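Local coordinates for protein N-acetyltransferase (Trypanosoma brucei, PDB 3I3G) that probably transfers the acetyl group of acetyl-CoA to the amine of D-glucosamine 6-phosphate, a step toward UDP-N-acetylglucosamine, at residues A81-Q86 with G97-V102. Sequence-based numbering, arbitrary orientation.
Sequences ASLMIQ and GHIEDV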
loop_
_atom_site.group_PDB
_atom_site.type_symbol
_atom_site.label_atom_id
_atom_site.label_comp_id
_atom_site.label_asym_id
_atom_site.label_seq_id
_atom_site.Cartn_x
_atom_site.Cartn_y
_atom_site.Cartn_z
ATOM N N ALA A 81 1.009 -1.949 14.421
ATOM C CA ALA A 81 0.256 -1.565 13.235
ATOM C C ALA A 81 1.088 -0.566 12.441
ATOM O O ALA A 81 1.686 0.342 13.015
ATOM C CB ALA A 81 -1.081 -0.959 13.624
ATOM N N SER A 82 1.134 -0.739 11.124
ATOM C CA SER A 82 1.969 0.112 10.282
ATOM C C SER A 82 1.140 0.994 9.353
ATOM O O SER A 82 0.031 0.631 8.962
ATOM C CB SER A 82 2.956 -0.732 9.474
ATOM O OG SER A 82 3.891 -1.372 10.326
ATOM N N LEU A 83 1.691 2.152 9.005
ATOM C CA LEU A 83 0.990 3.115 8.166
ATOM C C LEU A 83 1.861 3.591 7.008
ATOM O O LEU A 83 3.000 4.012 7.204
ATOM C CB LEU A 83 0.535 4.316 8.999
ATOM C CG LEU A 83 -0.170 5.434 8.231
ATOM C CD1 LEU A 83 -1.463 4.924 7.616
ATOM C CD2 LEU A 83 -0.437 6.633 9.133
ATOM N N MET A 84 1.313 3.517 5.801
ATOM C CA MET A 84 1.994 4.011 4.613
ATOM C C MET A 84 1.152 5.110 3.982
ATOM O O MET A 84 0.062 4.850 3.477
ATOM C CB MET A 84 2.211 2.879 3.609
ATOM C CG MET A 84 2.905 1.654 4.183
ATOM S SD MET A 84 3.134 0.350 2.960
ATOM C CE MET A 84 1.456 0.132 2.372
ATOM N N ILE A 85 1.651 6.340 4.025
ATOM C CA ILE A 85 0.923 7.468 3.457
ATOM C C ILE A 85 1.350 7.730 2.017
ATOM O O ILE A 85 2.496 8.094 1.751
ATOM C CB ILE A 85 1.091 8.740 4.305
ATOM C CG1 ILE A 85 0.489 8.526 5.696
ATOM C CG2 ILE A 85 0.432 9.925 3.616
ATOM C CD1 ILE A 85 0.541 9.750 6.588
ATOM N N GLN A 86 0.419 7.540 1.089
ATOM C CA GLN A 86 0.722 7.674 -0.331
ATOM C C GLN A 86 -0.027 8.833 -0.978
ATOM O O GLN A 86 -1.257 8.821 -1.061
ATOM C CB GLN A 86 0.413 6.370 -1.064
ATOM C CG GLN A 86 1.402 5.255 -0.775
ATOM C CD GLN A 86 0.958 3.926 -1.345
ATOM O OE1 GLN A 86 -0.237 3.638 -1.419
ATOM N NE2 GLN A 86 1.919 3.104 -1.751
ATOM N N GLY A 97 -4.125 6.899 3.297
ATOM C CA GLY A 97 -3.464 6.176 4.377
ATOM C C GLY A 97 -3.646 4.676 4.246
ATOM O O GLY A 97 -4.766 4.169 4.313
ATOM N N HIS A 98 -2.539 3.966 4.053
ATOM C CA HIS A 98 -2.565 2.514 3.938
ATOM C C HIS A 98 -2.114 1.872 5.243
ATOM O O HIS A 98 -0.944 1.965 5.610
ATOM C CB HIS A 98 -1.651 2.050 2.803
ATOM C CG HIS A 98 -2.065 2.539 1.451
ATOM N ND1 HIS A 98 -2.704 1.735 0.532
ATOM C CD2 HIS A 98 -1.929 3.749 0.860
ATOM C CE1 HIS A 98 -2.946 2.429 -0.565
ATOM N NE2 HIS A 98 -2.485 3.654 -0.392
ATOM N N ILE A 99 -3.043 1.226 5.939
ATOM C CA ILE A 99 -2.714 0.516 7.170
ATOM C C ILE A 99 -2.328 -0.927 6.866
ATOM O O ILE A 99 -3.028 -1.626 6.132
ATOM C CB ILE A 99 -3.873 0.555 8.182
ATOM C CG1 ILE A 99 -4.065 1.981 8.708
ATOM C CG2 ILE A 99 -3.610 -0.401 9.338
ATOM C CD1 ILE A 99 -5.146 2.108 9.766
ATOM N N GLU A 100 -1.206 -1.362 7.430
ATOM C CA GLU A 100 -0.655 -2.679 7.135
ATOM C C GLU A 100 -0.277 -3.437 8.400
ATOM O O GLU A 100 0.012 -2.837 9.435
ATOM C CB GLU A 100 0.591 -2.541 6.254
ATOM C CG GLU A 100 0.318 -2.050 4.842
ATOM C CD GLU A 100 -0.153 -3.159 3.925
ATOM O OE1 GLU A 100 0.296 -4.311 4.096
ATOM O OE2 GLU A 100 -0.967 -2.876 3.024
ATOM N N ASP A 101 -0.338 -4.731 8.338
ATOM C CA ASP A 101 0.228 -5.601 9.311
ATOM C C ASP A 101 -0.218 -5.250 10.734
ATOM O O ASP A 101 0.570 -4.875 11.517
ATOM C CB ASP A 101 1.741 -5.557 9.216
ATOM C CG ASP A 101 2.265 -6.266 7.964
ATOM O OD1 ASP A 101 1.845 -7.336 7.653
ATOM O OD2 ASP A 101 3.016 -5.665 7.313
ATOM N N VAL A 102 -1.510 -5.323 10.989
ATOM C CA VAL A 102 -2.069 -5.087 12.312
ATOM C C VAL A 102 -2.081 -6.401 13.084
ATOM O O VAL A 102 -2.688 -7.379 12.649
ATOM C CB VAL A 102 -3.503 -4.532 12.227
ATOM C CG1 VAL A 102 -4.053 -4.253 13.620
ATOM C CG2 VAL A 102 -3.534 -3.273 11.371
HETATM O O HOH W 1 3.006 -3.606 11.997
HETATM O O HOH W 2 4.034 -3.265 7.499
#
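The carbonyl oxygen of H98 is gripped twice by strand 76-86: M84 N donates a hydrogen bond to H98 O at 2.7 Å, and L83 CA adds a CA-H...O contact to the same oxygen at 3.4 Å. H98 N returns a bond to M84 O, and S82 and E100 form a second reciprocal pair in the antiparallel ladder of this hairpin. The non-hydrogen-bonded pair L83 and I99 sits between them; L83 turns CG away from its backbone N (chi1 178°), and CD1 comes within 4.1 Å of I99 CG1, on the face packed by helix 113-127. On the other face, M84 bends at its last torsion (chi3 -54°), bringing CE across the E100 side chain, 3.5 Å from CG, and also against H98 CB; the second subunit packs here. Beyond E100 the register slips by one residue. D101 takes a left-handed backbone conformation, and A81 lies nearest V102, as expected for a beta bulge. One water joins the strands here, 2.9 Å from S82 OG and donating to D101 O at 2.8 Å; S82 OG also hydrogen-bonds T66 OG1, while D101 OD2 makes a salt bridge to K88 of the second subunit. The slip is consistent with the bulge that in GNAT relatives helps part this strand from the next, 132-137, where acetyl-CoA binds; water carries the link from S82 OG to D101 O, beside the direct S82-E100 pair.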